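Local atomic coordinates of allophycocyanin beta-18 subunit apoprotein (Chroococcidiopsis thermalis PCC 7203, PDB entry 6HRK), a protein that binds biliverdin IX alpha as a far-red fluorescent biliprotein, engineered from a far-red-induced allophycocyanin subunit. Residues Asn57-Met62 / Asp128-Val133. The protein carries 18 engineered substitutions. Residues are numbered along the deposited sequence; the frame is centred on the assembly and turned at random.
Sequences NYFLRM and DYIARV. Engineered in segment 57-62: M62 (natural residue Tyr). Engineered in segment 128-133: I130 (natural residue Val), A131 (natural residue Val), V133 (natural residue Glu). With BLA (biliverdine IX alpha), chain E.
F59 and M62 meet I130 in a small, buried, wholly apolar helix-helix contact near the centre of the chain. The fold is the globin-like, all-helical phycobilisome fold. Helix 46-69 packs here against helix 125-134, and the CA atoms of F59 and I130 stand 7.8 Å apart. I130 is engineered from Val and M62 from Tyr. I130 reaches across with both branches. Its CG2 lies obliquely against the F59 ring, 3.6 Å from F59 CD1. Its longer branch brings CD1 to 3.9 Å from M62 CB. I101 of helix 94-115 touches both F59 and I130, while L80 of helix 77-90 touches M62 and I130.

The same segment also lines the biliverdin pocket, with Y58, F59 and M62. With CG anti to the carbonyl carbon (chi1 -76°), the Y58 ring turns one face to the end ring of biliverdin that bears the oxygen OB. Biliverdin C4B, of that end ring, lies over this face, 3.6 Å from Y58 CE2. A serine in place of Y58 would probably leave this end ring without its aromatic neighbour and freer to turn. The chain of M62 runs extended beyond CG and sets CE 3.9 Å from biliverdin CAB. F59 links the two: the OC atom of biliverdin lies in the ring plane at its edge, and F59 CZ sits 3.6 Å from the biliverdin methyl CMB.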
loop_
_atom_site.group_PDB
_atom_site.type_symbol
_atom_site.label_atom_id
_atom_site.label_comp_id
_atom_site.label_asym_id
_atom_site.label_seq_id
_atom_site.Cartn_x
_atom_site.Cartn_y
_atom_site.Cartn_z
ATOM N N ASN A 57 -2.758 -5.715 -0.343
ATOM C CA ASN A 57 -3.025 -6.121 1.032
ATOM C C ASN A 57 -1.731 -6.400 1.802
ATOM O O ASN A 57 -1.619 -6.000 2.955
ATOM C CB ASN A 57 -3.958 -7.337 1.084
ATOM C CG ASN A 57 -4.602 -7.521 2.445
ATOM N N TYR A 58 -0.758 -7.061 1.165
ATOM C CA TYR A 58 0.576 -7.247 1.772
ATOM C C TYR A 58 1.242 -5.918 2.145
ATOM O O TYR A 58 1.827 -5.804 3.223
ATOM C CB TYR A 58 1.540 -8.011 0.846
ATOM C CG TYR A 58 1.343 -9.510 0.725
ATOM C CD1 TYR A 58 1.103 -10.307 1.843
ATOM C CD2 TYR A 58 1.460 -10.142 -0.515
ATOM C CE1 TYR A 58 0.949 -11.681 1.725
ATOM C CE2 TYR A 58 1.309 -11.515 -0.643
ATOM C CZ TYR A 58 1.052 -12.280 0.479
ATOM O OH TYR A 58 0.908 -13.641 0.351
ATOM N N PHE A 59 1.165 -4.928 1.256
ATOM C CA PHE A 59 1.826 -3.638 1.490
ATOM C C PHE A 59 1.163 -2.830 2.607
ATOM O O PHE A 59 1.861 -2.267 3.449
ATOM C CB PHE A 59 1.918 -2.814 0.198
ATOM C CG PHE A 59 2.873 -3.386 -0.819
ATOM C CD1 PHE A 59 4.214 -3.592 -0.498
ATOM C CD2 PHE A 59 2.440 -3.706 -2.106
ATOM C CE1 PHE A 59 5.098 -4.117 -1.431
ATOM C CE2 PHE A 59 3.322 -4.230 -3.043
ATOM C CZ PHE A 59 4.652 -4.435 -2.707
ATOM N N LEU A 60 -0.168 -2.782 2.615
ATOM C CA LEU A 60 -0.924 -2.165 3.713
ATOM C C LEU A 60 -0.674 -2.877 5.048
ATOM O O LEU A 60 -0.583 -2.234 6.096
ATOM C CB LEU A 60 -2.423 -2.172 3.401
ATOM C CG LEU A 60 -3.370 -1.477 4.392
ATOM C CD1 LEU A 60 -3.103 0.019 4.448
ATOM C CD2 LEU A 60 -4.818 -1.752 4.017
ATOM N N ARG A 61 -0.592 -4.207 4.985
ATOM C CA ARG A 61 -0.280 -5.070 6.137
ATOM C C ARG A 61 1.048 -4.679 6.782
ATOM O O ARG A 61 1.133 -4.512 7.998
ATOM C CB ARG A 61 -0.198 -6.531 5.677
ATOM C CG ARG A 61 -0.406 -7.565 6.750
ATOM C CD ARG A 61 -1.881 -7.890 6.928
ATOM N NE ARG A 61 -2.502 -8.533 5.764
ATOM C CZ ARG A 61 -2.274 -9.783 5.341
ATOM N NH1 ARG A 61 -1.402 -10.589 5.952
ATOM N NH2 ARG A 61 -2.925 -10.236 4.270
ATOM N N MET A 62 2.074 -4.554 5.941
ATOM C CA MET A 62 3.410 -4.110 6.355
ATOM C C MET A 62 3.392 -2.720 6.980
ATOM O O MET A 62 4.095 -2.476 7.965
ATOM C CB MET A 62 4.362 -4.098 5.155
ATOM C CG MET A 62 4.919 -5.455 4.767
ATOM S SD MET A 62 5.801 -5.353 3.198
ATOM C CE MET A 62 6.915 -6.750 3.333
ATOM N N ASP A 128 5.313 5.910 2.363
ATOM C CA ASP A 128 6.365 6.633 1.633
ATOM C C ASP A 128 7.700 5.873 1.560
ATOM O O ASP A 128 8.457 6.055 0.606
ATOM C CB ASP A 128 6.614 8.018 2.254
ATOM C CG ASP A 128 5.440 8.975 2.076
ATOM O OD1 ASP A 128 4.658 8.832 1.112
ATOM O OD2 ASP A 128 5.312 9.898 2.906
ATOM N N TYR A 129 7.992 5.046 2.564
ATOM C CA TYR A 129 9.231 4.266 2.586
ATOM C C TYR A 129 9.180 3.114 1.583
ATOM O O TYR A 129 10.083 2.967 0.754
ATOM C CB TYR A 129 9.518 3.725 3.990
ATOM C CG TYR A 129 10.775 2.884 4.064
ATOM C CD1 TYR A 129 12.030 3.455 3.869
ATOM C CD2 TYR A 129 10.708 1.512 4.315
ATOM C CE1 TYR A 129 13.185 2.687 3.930
ATOM C CE2 TYR A 129 11.856 0.737 4.380
ATOM C CZ TYR A 129 13.091 1.328 4.187
ATOM O OH TYR A 129 14.229 0.559 4.250
ATOM N N ILE A 130 8.123 2.309 1.665
ATOM C CA ILE A 130 7.915 1.187 0.737
ATOM C C ILE A 130 7.769 1.698 -0.705
ATOM O O ILE A 130 8.322 1.099 -1.626
ATOM C CB ILE A 130 6.698 0.313 1.150
ATOM C CG1 ILE A 130 6.987 -0.408 2.477
ATOM C CG2 ILE A 130 6.366 -0.723 0.076
ATOM C CD1 ILE A 130 5.768 -1.021 3.137
ATOM N N ALA A 131 7.044 2.803 -0.886
ATOM C CA ALA A 131 6.924 3.455 -2.198
ATOM C C ALA A 131 8.270 3.947 -2.747
ATOM O O ALA A 131 8.521 3.844 -3.951
ATOM C CB ALA A 131 5.935 4.610 -2.131
ATOM N N ARG A 132 9.121 4.473 -1.868
ATOM C CA ARG A 132 10.455 4.951 -2.250
ATOM C C ARG A 132 11.386 3.829 -2.701
ATOM O O ARG A 132 12.058 3.958 -3.722
ATOM C CB ARG A 132 11.106 5.721 -1.095
ATOM N N VAL A 133 11.416 2.736 -1.942
ATOM C CA VAL A 133 12.290 1.595 -2.249
ATOM C C VAL A 133 11.764 0.782 -3.448
ATOM O O VAL A 133 12.555 0.188 -4.176
ATOM C CB VAL A 133 12.515 0.699 -1.002
ATOM C CG1 VAL A 133 13.377 -0.517 -1.335
ATOM C CG2 VAL A 133 13.171 1.507 0.115
HETATM C CHA BLA E . 3.431 -11.818 -8.300
HETATM N NA BLA E . 3.941 -10.452 -6.139
HETATM C C1A BLA E . 4.134 -11.478 -7.003
HETATM C C2A BLA E . 5.235 -12.321 -6.469
HETATM C C3A BLA E . 5.658 -11.734 -5.288
HETATM C C4A BLA E . 4.797 -10.533 -5.084
HETATM C CMA BLA E . 6.767 -12.241 -4.401
HETATM C CAA BLA E . 5.786 -13.575 -7.121
HETATM C CBA BLA E . 5.474 -14.843 -6.328
HETATM C CGA BLA E . 3.999 -14.992 -6.048
HETATM O O1A BLA E . 3.572 -14.634 -4.930
HETATM O O2A BLA E . 3.262 -15.465 -6.937
HETATM C CHB BLA E . 4.859 -9.522 -3.951
HETATM N NB BLA E . 4.836 -11.371 -2.149
HETATM C C1B BLA E . 4.919 -10.067 -2.534
HETATM C C2B BLA E . 5.066 -9.229 -1.409
HETATM C C3B BLA E . 5.084 -10.003 -0.253
HETATM C C4B BLA E . 4.937 -11.363 -0.812
HETATM C CMB BLA E . 5.180 -7.725 -1.460
HETATM O OB BLA E . 4.893 -12.603 -0.006
HETATM C CAB BLA E . 5.230 -9.523 1.181
HETATM C CBB BLA E . 4.752 -10.538 2.196
HETATM N NC BLA E . 1.564 -6.326 -7.895
HETATM C C1C BLA E . 1.416 -5.125 -7.339
HETATM C C2C BLA E . 0.435 -4.336 -8.154
HETATM C C3C BLA E . -0.382 -5.495 -8.701
HETATM C C4C BLA E . 0.667 -6.580 -9.001
HETATM C CMC BLA E . -0.368 -3.330 -7.339
HETATM O OC BLA E . 1.930 -4.730 -6.306
HETATM C CAC BLA E . -1.406 -5.137 -9.789
HETATM C CBC BLA E . -0.777 -4.808 -11.122
HETATM C CHD BLA E . 0.067 -7.978 -8.947
HETATM N ND BLA E . 1.833 -9.751 -8.367
HETATM C C1D BLA E . 0.903 -9.209 -9.206
HETATM C C2D BLA E . 0.754 -10.098 -10.386
HETATM C C3D BLA E . 1.729 -11.184 -10.170
HETATM C C4D BLA E . 2.372 -10.897 -8.864
HETATM C CMD BLA E . -0.158 -9.926 -11.573
HETATM C CAD BLA E . 2.006 -12.361 -11.075
HETATM C CBD BLA E . 2.916 -11.980 -12.227
HETATM C CGD BLA E . 3.060 -13.194 -13.110
HETATM O O1D BLA E . 4.150 -13.799 -13.103
HETATM O O2D BLA E . 2.081 -13.548 -13.805
#